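Local coordinates for protein HTH-type transcriptional regulator cbl (Escherichia coli K12, PDB 2FYI) that acts as a LysR-family transcriptional regulator that may be an accessory regulator of the cys regulon, seen here as its cofactor-binding domain, at residues I18-H22 / L47-P52; D65-S70 / T190-L195; L79-P83 / I221-V225. All coordinates share one frame; numbering follows the deposited sequence.

Contact 1: residues I18-H22 / L47-P52; sequences IATTH and LIQGTP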
ATOM      1  N   ILE A  18      -8.929  -3.099 -14.685  1.00 31.85           N
ATOM      2  CA  ILE A  18      -8.669  -1.740 -14.235  1.00 31.92           C
ATOM      3  C   ILE A  18      -7.391  -1.709 -13.432  1.00 32.13           C
ATOM      4  O   ILE A  18      -7.195  -2.541 -12.556  1.00 32.54           O
ATOM      5  CB  ILE A  18      -9.787  -1.249 -13.345  1.00 31.83           C
ATOM      6  CG1 ILE A  18     -11.018  -0.986 -14.211  1.00 31.54           C
ATOM      7  CG2 ILE A  18      -9.339  -0.018 -12.523  1.00 31.28           C
ATOM      8  CD1 ILE A  18     -12.315  -1.010 -13.434  1.00 31.93           C
ATOM      9  N   ALA A  19      -6.518  -0.756 -13.743  1.00 32.08           N
ATOM     10  CA  ALA A  19      -5.290  -0.594 -13.004  1.00 32.03           C
ATOM     11  C   ALA A  19      -5.402   0.693 -12.205  1.00 32.36           C
ATOM     12  O   ALA A  19      -5.841   1.736 -12.721  1.00 32.62           O
ATOM     13  CB  ALA A  19      -4.111  -0.562 -13.934  1.00 31.12           C
ATOM     14  N   THR A  20      -5.031   0.618 -10.939  1.00 32.41           N
ATOM     15  CA  THR A  20      -5.226   1.752 -10.081  1.00 33.23           C
ATOM     16  C   THR A  20      -4.295   1.814  -8.863  1.00 33.50           C
ATOM     17  O   THR A  20      -3.522   0.899  -8.599  1.00 33.57           O
ATOM     18  CB  THR A  20      -6.665   1.791  -9.632  1.00 32.55           C
ATOM     19  OG1 THR A  20      -6.937   3.089  -9.128  1.00 33.83           O
ATOM     20  CG2 THR A  20      -6.947   0.748  -8.570  1.00 31.06           C
ATOM     21  N   THR A  21      -4.382   2.905  -8.121  1.00 33.97           N
ATOM     22  CA  THR A  21      -3.597   3.120  -6.893  1.00 34.52           C
ATOM     23  C   THR A  21      -4.359   2.745  -5.637  1.00 34.34           C
ATOM     24  O   THR A  21      -5.582   2.590  -5.670  1.00 35.29           O
ATOM     25  CB  THR A  21      -3.237   4.613  -6.742  1.00 34.72           C
ATOM     26  OG1 THR A  21      -4.443   5.416  -6.763  1.00 34.56           O
ATOM     27  CG2 THR A  21      -2.347   5.032  -7.878  1.00 34.64           C
ATOM     28  N   HIS A  22      -3.635   2.645  -4.529  1.00 34.03           N
ATOM     29  CA  HIS A  22      -4.209   2.327  -3.238  1.00 33.21           C
ATOM     30  C   HIS A  22      -5.339   3.277  -2.920  1.00 33.33           C
ATOM     31  O   HIS A  22      -6.423   2.872  -2.460  1.00 32.13           O
ATOM     32  CB  HIS A  22      -3.129   2.460  -2.168  1.00 33.23           C
ATOM     33  CG  HIS A  22      -3.637   2.257  -0.774  1.00 33.37           C
ATOM     34  ND1 HIS A  22      -4.250   3.264  -0.048  1.00 33.02           N
ATOM     35  CD2 HIS A  22      -3.635   1.161   0.022  1.00 32.51           C
ATOM     36  CE1 HIS A  22      -4.605   2.790   1.132  1.00 32.87           C
ATOM     37  NE2 HIS A  22      -4.247   1.517   1.196  1.00 33.02           N
ATOM     38  N   LEU A  47      -8.863  -6.200 -11.004  1.00 37.86           N
ATOM     39  CA  LEU A  47      -8.093  -5.005 -10.661  1.00 38.07           C
ATOM     40  C   LEU A  47      -6.644  -5.304 -10.404  1.00 37.52           C
ATOM     41  O   LEU A  47      -6.340  -6.296  -9.751  1.00 37.82           O
ATOM     42  CB  LEU A  47      -8.599  -4.361  -9.384  1.00 40.18           C
ATOM     43  CG  LEU A  47     -10.046  -4.035  -9.023  1.00 41.11           C
ATOM     44  CD1 LEU A  47      -9.993  -2.562  -8.544  1.00 41.10           C
ATOM     45  CD2 LEU A  47     -11.024  -4.239 -10.192  1.00 41.23           C
ATOM     46  N   ILE A  48      -5.759  -4.422 -10.872  1.00 36.85           N
ATOM     47  CA  ILE A  48      -4.336  -4.483 -10.538  1.00 36.74           C
ATOM     48  C   ILE A  48      -4.020  -3.218  -9.772  1.00 36.46           C
ATOM     49  O   ILE A  48      -4.398  -2.121 -10.190  1.00 36.18           O
ATOM     50  CB  ILE A  48      -3.416  -4.502 -11.786  1.00 36.29           C
ATOM     51  CG1 ILE A  48      -4.176  -5.041 -13.011  1.00 38.16           C
ATOM     52  CG2 ILE A  48      -2.118  -5.252 -11.497  1.00 35.22           C
ATOM     53  CD1 ILE A  48      -3.358  -5.944 -14.049  1.00 38.12           C
ATOM     54  N   GLN A  49      -3.335  -3.355  -8.648  1.00 36.09           N
ATOM     55  CA  GLN A  49      -2.884  -2.187  -7.917  1.00 36.67           C
ATOM     56  C   GLN A  49      -1.442  -1.886  -8.258  1.00 36.98           C
ATOM     57  O   GLN A  49      -0.614  -2.782  -8.301  1.00 37.64           O
ATOM     58  CB  GLN A  49      -2.981  -2.425  -6.423  1.00 36.96           C
ATOM     59  CG  GLN A  49      -2.450  -1.278  -5.557  1.00 38.07           C
ATOM     60  CD  GLN A  49      -2.509  -1.634  -4.079  1.00 39.23           C
ATOM     61  OE1 GLN A  49      -2.920  -2.749  -3.719  1.00 40.92           O
ATOM     62  NE2 GLN A  49      -2.099  -0.715  -3.221  1.00 38.16           N
ATOM     63  N   GLY A  50      -1.119  -0.623  -8.491  1.00 36.96           N
ATOM     64  CA  GLY A  50       0.242  -0.301  -8.836  1.00 37.56           C
ATOM     65  C   GLY A  50       0.518   1.161  -8.673  1.00 38.27           C
ATOM     66  O   GLY A  50      -0.368   1.904  -8.292  1.00 38.95           O
ATOM     67  N   THR A  51       1.762   1.557  -8.954  1.00 38.66           N
ATOM     68  CA  THR A  51       2.191   2.966  -8.935  1.00 38.61           C
ATOM     69  C   THR A  51       1.746   3.649 -10.223  1.00 39.10           C
ATOM     70  O   THR A  51       1.526   2.988 -11.238  1.00 39.42           O
ATOM     71  CB  THR A  51       3.730   3.096  -8.878  1.00 38.35           C
ATOM     72  OG1 THR A  51       4.294   2.777 -10.163  1.00 36.72           O
ATOM     73  CG2 THR A  51       4.325   2.188  -7.809  1.00 37.87           C
ATOM     74  N   PRO A  52       1.641   4.983 -10.206  1.00 39.27           N
ATOM     75  CA  PRO A  52       1.120   5.665 -11.399  1.00 39.39           C
ATOM     76  C   PRO A  52       1.913   5.328 -12.663  1.00 40.23           C
ATOM     77  O   PRO A  52       1.341   5.192 -13.730  1.00 40.34           O
ATOM     78  CB  PRO A  52       1.240   7.146 -11.033  1.00 38.83           C
ATOM     79  CG  PRO A  52       1.255   7.152  -9.535  1.00 38.78           C
ATOM     80  CD  PRO A  52       2.002   5.921  -9.134  1.00 38.40           C
TER
HETATM   81  O   HOH W   1      -1.076   1.820  -5.008  1.00 33.02           O

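Contact 2: residues D65-S70 / T190-L195; sequences DIGIAS and TVWLGL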
ATOM      1  N   ASP A  65      -7.314  -2.125 -19.325  1.00 37.01           N
ATOM      2  CA  ASP A  65      -8.240  -1.373 -20.131  1.00 37.05           C
ATOM      3  C   ASP A  65      -8.335   0.101 -19.677  1.00 36.50           C
ATOM      4  O   ASP A  65      -8.237   0.999 -20.495  1.00 36.57           O
ATOM      5  CB  ASP A  65      -9.603  -2.087 -20.120  1.00 39.59           C
ATOM      6  CG  ASP A  65      -9.500  -3.615 -20.488  1.00 43.09           C
ATOM      7  OD1 ASP A  65      -8.874  -3.969 -21.525  1.00 44.72           O
ATOM      8  OD2 ASP A  65     -10.074  -4.486 -19.766  1.00 44.16           O
ATOM      9  N   ILE A  66      -8.507   0.337 -18.375  1.00 35.69           N
ATOM     10  CA  ILE A  66      -8.626   1.687 -17.805  1.00 35.07           C
ATOM     11  C   ILE A  66      -7.586   1.916 -16.709  1.00 35.73           C
ATOM     12  O   ILE A  66      -7.366   1.032 -15.880  1.00 36.29           O
ATOM     13  CB  ILE A  66     -10.009   1.886 -17.159  1.00 34.58           C
ATOM     14  CG1 ILE A  66     -11.097   1.553 -18.160  1.00 34.48           C
ATOM     15  CG2 ILE A  66     -10.203   3.296 -16.706  1.00 33.04           C
ATOM     16  CD1 ILE A  66     -12.400   1.327 -17.525  1.00 34.53           C
ATOM     17  N   GLY A  67      -6.952   3.090 -16.702  1.00 35.55           N
ATOM     18  CA  GLY A  67      -6.000   3.433 -15.659  1.00 35.48           C
ATOM     19  C   GLY A  67      -6.581   4.543 -14.809  1.00 36.10           C
ATOM     20  O   GLY A  67      -7.175   5.487 -15.341  1.00 36.61           O
ATOM     21  N   ILE A  68      -6.429   4.438 -13.489  1.00 35.87           N
ATOM     22  CA  ILE A  68      -6.960   5.475 -12.596  1.00 35.80           C
ATOM     23  C   ILE A  68      -5.940   5.889 -11.560  1.00 36.46           C
ATOM     24  O   ILE A  68      -5.513   5.073 -10.721  1.00 37.35           O
ATOM     25  CB  ILE A  68      -8.221   5.007 -11.867  1.00 35.92           C
ATOM     26  CG1 ILE A  68      -9.336   4.714 -12.881  1.00 36.00           C
ATOM     27  CG2 ILE A  68      -8.659   6.045 -10.872  1.00 35.25           C
ATOM     28  CD1 ILE A  68     -10.251   3.554 -12.487  1.00 35.81           C
ATOM     29  N   ALA A  69      -5.543   7.159 -11.623  1.00 36.38           N
ATOM     30  CA  ALA A  69      -4.522   7.695 -10.718  1.00 36.81           C
ATOM     31  C   ALA A  69      -4.576   9.213 -10.703  1.00 38.55           C
ATOM     32  O   ALA A  69      -5.255   9.831 -11.537  1.00 38.56           O
ATOM     33  CB  ALA A  69      -3.161   7.229 -11.134  1.00 36.44           C
ATOM     34  N   SER A  70      -3.873   9.821  -9.747  1.00 40.77           N
ATOM     35  CA  SER A  70      -3.811  11.295  -9.691  1.00 42.26           C
ATOM     36  C   SER A  70      -2.607  11.845 -10.441  1.00 43.84           C
ATOM     37  O   SER A  70      -2.551  13.019 -10.716  1.00 43.62           O
ATOM     38  CB  SER A  70      -3.768  11.807  -8.245  1.00 41.31           C
ATOM     39  OG  SER A  70      -4.982  11.609  -7.543  1.00 40.19           O
ATOM     40  N   THR A 190      -6.314  16.183  -8.960  1.00 33.52           N
ATOM     41  CA  THR A 190      -7.355  15.600  -9.787  1.00 32.29           C
ATOM     42  C   THR A 190      -7.115  14.129  -9.983  1.00 32.42           C
ATOM     43  O   THR A 190      -5.964  13.687 -10.099  1.00 33.19           O
ATOM     44  CB  THR A 190      -7.357  16.192 -11.161  1.00 31.97           C
ATOM     45  OG1 THR A 190      -7.520  17.599 -11.057  1.00 31.80           O
ATOM     46  CG2 THR A 190      -8.496  15.611 -11.934  1.00 32.47           C
ATOM     47  N   VAL A 191      -8.188  13.355 -10.022  1.00 31.87           N
ATOM     48  CA  VAL A 191      -8.033  11.943 -10.294  1.00 30.98           C
ATOM     49  C   VAL A 191      -8.450  11.731 -11.723  1.00 31.31           C
ATOM     50  O   VAL A 191      -9.541  12.134 -12.103  1.00 30.49           O
ATOM     51  CB  VAL A 191      -8.914  11.081  -9.432  1.00 29.91           C
ATOM     52  CG1 VAL A 191      -8.656   9.664  -9.798  1.00 29.60           C
ATOM     53  CG2 VAL A 191      -8.598  11.306  -8.010  1.00 28.97           C
ATOM     54  N   TRP A 192      -7.576  11.092 -12.501  1.00 31.86           N
ATOM     55  CA  TRP A 192      -7.804  10.881 -13.915  1.00 31.37           C
ATOM     56  C   TRP A 192      -8.206   9.471 -14.236  1.00 31.82           C
ATOM     57  O   TRP A 192      -7.782   8.494 -13.582  1.00 33.87           O
ATOM     58  CB  TRP A 192      -6.555  11.204 -14.703  1.00 32.43           C
ATOM     59  CG  TRP A 192      -6.078  12.590 -14.475  1.00 33.28           C
ATOM     60  CD1 TRP A 192      -5.180  13.002 -13.537  1.00 33.50           C
ATOM     61  CD2 TRP A 192      -6.466  13.759 -15.203  1.00 32.98           C
ATOM     62  NE1 TRP A 192      -4.995  14.365 -13.628  1.00 33.54           N
ATOM     63  CE2 TRP A 192      -5.764  14.853 -14.643  1.00 32.40           C
ATOM     64  CE3 TRP A 192      -7.333  13.985 -16.271  1.00 33.47           C
ATOM     65  CZ2 TRP A 192      -5.893  16.138 -15.103  1.00 32.06           C
ATOM     66  CZ3 TRP A 192      -7.465  15.291 -16.743  1.00 33.63           C
ATOM     67  CH2 TRP A 192      -6.745  16.350 -16.147  1.00 33.03           C
ATOM     68  N   LEU A 193      -9.027   9.381 -15.269  1.00 30.83           N
ATOM     69  CA  LEU A 193      -9.388   8.145 -15.876  1.00 29.59           C
ATOM     70  C   LEU A 193      -8.684   8.186 -17.222  1.00 30.05           C
ATOM     71  O   LEU A 193      -8.920   9.109 -18.017  1.00 29.96           O
ATOM     72  CB  LEU A 193     -10.870   8.168 -16.104  1.00 29.55           C
ATOM     73  CG  LEU A 193     -11.693   8.306 -14.834  1.00 29.61           C
ATOM     74  CD1 LEU A 193     -12.928   9.145 -15.111  1.00 28.05           C
ATOM     75  CD2 LEU A 193     -12.047   6.909 -14.293  1.00 29.78           C
ATOM     76  N   GLY A 194      -7.804   7.214 -17.468  1.00 29.71           N
ATOM     77  CA  GLY A 194      -7.064   7.167 -18.719  1.00 30.56           C
ATOM     78  C   GLY A 194      -7.360   5.945 -19.577  1.00 31.90           C
ATOM     79  O   GLY A 194      -7.692   4.876 -19.066  1.00 33.25           O
ATOM     80  N   LEU A 195      -7.253   6.107 -20.891  1.00 32.09           N
ATOM     81  CA  LEU A 195      -7.334   4.981 -21.824  1.00 31.81           C
ATOM     82  C   LEU A 195      -6.178   5.127 -22.784  1.00 31.97           C
ATOM     83  O   LEU A 195      -5.655   6.252 -22.972  1.00 32.20           O
ATOM     84  CB  LEU A 195      -8.630   5.036 -22.644  1.00 31.68           C
ATOM     85  CG  LEU A 195      -9.917   5.064 -21.844  1.00 31.56           C
ATOM     86  CD1 LEU A 195     -11.089   5.516 -22.664  1.00 30.71           C
ATOM     87  CD2 LEU A 195     -10.116   3.671 -21.323  1.00 32.30           C
TER

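Contact 3: residues L79-P83 / I221-V225; sequences LVAFP and IKRQV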
ATOM      1  N   LEU A  79      -1.416   8.365 -23.892  1.00 41.19           N
ATOM      2  CA  LEU A  79      -2.693   8.141 -23.253  1.00 39.38           C
ATOM      3  C   LEU A  79      -3.612   9.329 -23.450  1.00 38.62           C
ATOM      4  O   LEU A  79      -3.193  10.377 -23.919  1.00 38.79           O
ATOM      5  CB  LEU A  79      -2.514   7.826 -21.765  1.00 38.82           C
ATOM      6  CG  LEU A  79      -1.542   6.695 -21.435  1.00 38.03           C
ATOM      7  CD1 LEU A  79      -1.438   6.606 -19.947  1.00 38.41           C
ATOM      8  CD2 LEU A  79      -1.968   5.357 -22.047  1.00 37.58           C
ATOM      9  N   VAL A  80      -4.873   9.137 -23.096  1.00 37.96           N
ATOM     10  CA  VAL A  80      -5.876  10.192 -23.114  1.00 37.10           C
ATOM     11  C   VAL A  80      -6.570  10.126 -21.750  1.00 36.81           C
ATOM     12  O   VAL A  80      -7.047   9.050 -21.363  1.00 37.55           O
ATOM     13  CB  VAL A  80      -6.940   9.895 -24.186  1.00 36.88           C
ATOM     14  CG1 VAL A  80      -8.027  10.943 -24.164  1.00 36.87           C
ATOM     15  CG2 VAL A  80      -6.315   9.802 -25.564  1.00 36.62           C
ATOM     16  N   ALA A  81      -6.649  11.241 -21.027  1.00 35.55           N
ATOM     17  CA  ALA A  81      -7.160  11.180 -19.676  1.00 34.56           C
ATOM     18  C   ALA A  81      -8.327  12.117 -19.464  1.00 34.73           C
ATOM     19  O   ALA A  81      -8.345  13.231 -19.983  1.00 34.39           O
ATOM     20  CB  ALA A  81      -6.061  11.479 -18.701  1.00 34.56           C
ATOM     21  N   PHE A  82      -9.305  11.659 -18.687  1.00 34.73           N
ATOM     22  CA  PHE A  82     -10.456  12.482 -18.350  1.00 33.82           C
ATOM     23  C   PHE A  82     -10.490  12.642 -16.850  1.00 33.24           C
ATOM     24  O   PHE A  82     -10.163  11.704 -16.110  1.00 32.87           O
ATOM     25  CB  PHE A  82     -11.738  11.803 -18.792  1.00 34.04           C
ATOM     26  CG  PHE A  82     -11.737  11.366 -20.220  1.00 34.53           C
ATOM     27  CD1 PHE A  82     -11.172  10.157 -20.594  1.00 35.07           C
ATOM     28  CD2 PHE A  82     -12.341  12.138 -21.202  1.00 34.87           C
ATOM     29  CE1 PHE A  82     -11.194   9.729 -21.947  1.00 34.90           C
ATOM     30  CE2 PHE A  82     -12.363  11.716 -22.553  1.00 34.65           C
ATOM     31  CZ  PHE A  82     -11.786  10.514 -22.915  1.00 34.52           C
ATOM     32  N   PRO A  83     -10.896  13.835 -16.402  1.00 32.51           N
ATOM     33  CA  PRO A  83     -11.025  14.179 -14.975  1.00 31.57           C
ATOM     34  C   PRO A  83     -12.188  13.442 -14.318  1.00 30.76           C
ATOM     35  O   PRO A  83     -13.304  13.466 -14.820  1.00 31.28           O
ATOM     36  CB  PRO A  83     -11.243  15.697 -14.999  1.00 30.54           C
ATOM     37  CG  PRO A  83     -11.684  16.017 -16.379  1.00 30.11           C
ATOM     38  CD  PRO A  83     -11.249  14.940 -17.309  1.00 30.34           C
ATOM     39  N   ILE A 221     -16.351  10.728 -25.142  1.00 45.18           N
ATOM     40  CA  ILE A 221     -15.199   9.924 -24.767  1.00 44.11           C
ATOM     41  C   ILE A 221     -14.598   9.239 -26.009  1.00 42.68           C
ATOM     42  O   ILE A 221     -13.415   9.413 -26.300  1.00 42.14           O
ATOM     43  CB  ILE A 221     -15.548   8.895 -23.661  1.00 44.44           C
ATOM     44  CG1 ILE A 221     -15.907   9.612 -22.352  1.00 44.32           C
ATOM     45  CG2 ILE A 221     -14.386   7.934 -23.425  1.00 43.97           C
ATOM     46  CD1 ILE A 221     -17.094   8.999 -21.620  1.00 43.79           C
ATOM     47  N   LYS A 222     -15.415   8.491 -26.746  1.00 40.79           N
ATOM     48  CA  LYS A 222     -14.959   7.819 -27.958  1.00 39.71           C
ATOM     49  C   LYS A 222     -14.324   8.784 -28.940  1.00 40.77           C
ATOM     50  O   LYS A 222     -13.249   8.530 -29.471  1.00 40.82           O
ATOM     51  CB  LYS A 222     -16.123   7.134 -28.654  1.00 37.66           C
ATOM     52  CG  LYS A 222     -16.577   5.848 -28.028  1.00 36.26           C
ATOM     53  CD  LYS A 222     -17.810   5.345 -28.765  1.00 35.50           C
ATOM     54  CE  LYS A 222     -18.243   3.987 -28.254  1.00 35.04           C
ATOM     55  NZ  LYS A 222     -19.340   3.446 -29.078  1.00 33.92           N
ATOM     56  N   ARG A 223     -15.005   9.895 -29.186  1.00 42.63           N
ATOM     57  CA  ARG A 223     -14.593  10.857 -30.196  1.00 44.55           C
ATOM     58  C   ARG A 223     -13.200  11.351 -29.927  1.00 44.74           C
ATOM     59  O   ARG A 223     -12.400  11.539 -30.827  1.00 44.96           O
ATOM     60  CB  ARG A 223     -15.538  12.039 -30.158  1.00 45.98           C
ATOM     61  CG  ARG A 223     -15.611  12.844 -31.432  1.00 47.94           C
ATOM     62  CD  ARG A 223     -16.657  13.966 -31.254  1.00 49.49           C
ATOM     63  NE  ARG A 223     -17.947  13.444 -30.776  1.00 50.42           N
ATOM     64  CZ  ARG A 223     -18.951  13.030 -31.563  1.00 50.72           C
ATOM     65  NH1 ARG A 223     -18.851  13.082 -32.893  1.00 50.40           N
ATOM     66  NH2 ARG A 223     -20.074  12.568 -31.014  1.00 50.57           N
ATOM     67  N   GLN A 224     -12.925  11.543 -28.653  1.00 45.98           N
ATOM     68  CA  GLN A 224     -11.704  12.172 -28.197  1.00 46.64           C
ATOM     69  C   GLN A 224     -10.540  11.206 -28.015  1.00 46.36           C
ATOM     70  O   GLN A 224      -9.391  11.584 -28.163  1.00 46.48           O
ATOM     71  CB  GLN A 224     -12.009  12.870 -26.898  1.00 46.89           C
ATOM     72  CG  GLN A 224     -11.143  14.033 -26.625  1.00 47.96           C
ATOM     73  CD  GLN A 224     -11.235  14.390 -25.177  1.00 48.92           C
ATOM     74  OE1 GLN A 224     -12.268  14.886 -24.719  1.00 49.07           O
ATOM     75  NE2 GLN A 224     -10.175  14.097 -24.420  1.00 49.21           N
ATOM     76  N   VAL A 225     -10.847   9.962 -27.687  1.00 46.82           N
ATOM     77  CA  VAL A 225      -9.866   8.886 -27.711  1.00 47.51           C
ATOM     78  C   VAL A 225      -9.427   8.580 -29.139  1.00 49.62           C
ATOM     79  O   VAL A 225      -8.328   8.095 -29.379  1.00 49.48           O
ATOM     80  CB  VAL A 225     -10.475   7.596 -27.155  1.00 45.83           C
ATOM     81  CG1 VAL A 225      -9.528   6.438 -27.342  1.00 45.33           C
ATOM     82  CG2 VAL A 225     -10.839   7.768 -25.716  1.00 45.13           C
TER

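Contact 1: residues I18-H22 / L47-P52
Ile18 pairs with Leu47 in a parallel ladder, and its O accepts the N-H of Ile48 at 2.9 Å. The side chains of Ile18 and Leu47 lie on the same face of the sheet. Ala19 sits beside Ile48 on the other face, towards helix 52-61. Thr20 closes the ladder. Its N donates to Ile48 O at 2.9 Å, and its O takes Gly50 N at 2.8 Å. Thr20 OG1 is anti to the backbone N (chi1 -163°) and makes a hydrogen bond to Ile68 O of the neighbouring strand. Strands 14-20 and 43-49 are joined by helices, a beta-alpha-beta crossover of the periplasmic-binding-protein type fold. Both strands then run into the N-terminus of a helix, with Thr21 and Thr51 at the N-cap positions. The methyl CG2 of Thr21 approaches Gly50 O at 3.7 Å. At His22 the extended Gln49 side chain runs alongside in the same direction, with its NE2 3.5 Å from His22 CB. Ring and amide planes differ by 45°. A water accepts from His22 N and from Gln49 NE2. Gln49 OE1 accepts Gln146 N, and NE2 donates to Asp147 OD1, both of the second subunit.

Contact 2: residues D65-S70 / T190-L195
Ile68 and Leu193 form a non-hydrogen-bonded pair at the apolar centre of this antiparallel ladder. Their side chains run alongside each other in the same direction, with Ile68 CG1 3.8 Å from Leu193 CD2. The other branch of Ile68, CG2, is anti to the backbone N and meets Val191 CG1 at 3.8 Å, the two side chains crossing at a slant. Further along the same face, Ile66 runs beside Leu195. Ile66 CG1 meets Leu195 CD2 at 3.9 Å, and helix 203-212 packs on both residues. The backbones are held by two hydrogen-bonded pairs. Gly67 and Gly194 exchange bonds, the shorter being Gly194 N to Gly67 O at 2.8 Å. Ala69 and Trp192 do the same, with Trp192 N to Ala69 O at 2.8 Å and a longer return bond. This ladder joins strands 66-69 and 189-196 in the central sheet of the domain. The Trp192 indole turns its edge to the end of strand 66-69, and Ser70 O lies in its plane, 3.9 Å from Trp192 CD1. Thr190 CG2 lies over one indole face, offset toward the rim. At the polar edge Ser70 OG is hydrogen-bonded to Trp87 NE1 of strand 79-94. Apolar side chains thus fill one face. The other carries Ala69 and Trp192, Gly67 and Gly194 adding no side chains, and the strands are held mainly by main-chain bonds.

Contact 3: residues L79-P83 / I221-V225
Phe82 has its CG anti to the carbonyl carbon (chi1 -52°), which carries the ring out from the strand to helix 221-225. On the helix, Ile221 CG2 is anti to the backbone N and reaches the far end of that ring, 3.7 Å from Phe82 CZ. The second branch, CG1, lies over one ring face, displaced toward the rim. The two side chains cross at a slant. Val225 CG2 comes to the ring edge near its plane, 4.0 Å from Phe82 CZ. Ile221 and Val225 are one helical turn apart, joined by the bond from Val225 N to Ile221 O, and the tip of the ring reaches both. Here helix 218-226, near the C-terminus of the chain, packs on the sheet of this alpha/beta domain of periplasmic-binding-protein type, against the first part of the long strand 79-94. The axes of segments 79-83 and 221-225 come within 9.6 Å, with 146° between their directions. Helix 203-212 adds Leu209 to Phe82 and Trp206 to both Ile221 and Val225. Gln224 approaches Phe82 from the opposite direction. Its amide is oblique to the ring, the planes 39° apart, with NE2 3.7 Å from Phe82 CE2. Gln224 NE2 also lies 3.8 Å from Val80 CG1, so the amide spans two strand residues on the helix-facing side. At the Val80 end of the contact, Val80 CG2 lies 4.2 Å from Val225 CA.

The strands of the three contacts belong to one sheet, and contact 3 adds a helix packed on it. Contacts 1 and 2, with centres about 9 Å apart, share the border of strands 14-20 and 66-69. There Ala19 N pairs with Ile66 O and Ala19 O with Ile68 N, both at 2.9 Å and probably hydrogen-bonded. Ile18 CG2 packs on Ile68 CD1. Contacts 2 and 3 lie about 10 Å apart between centres. They join through two probable hydrogen bonds, Phe82 N to Leu193 O at 2.7 Å and Leu195 N to Val80 O at 3.0 Å. Trp192 packs on the backbone between Phe82 and Pro83. Contacts 1 and 3 do not touch, their centres about 19 Å apart. Contact 1 alone reaches the second subunit, where the sheet runs on.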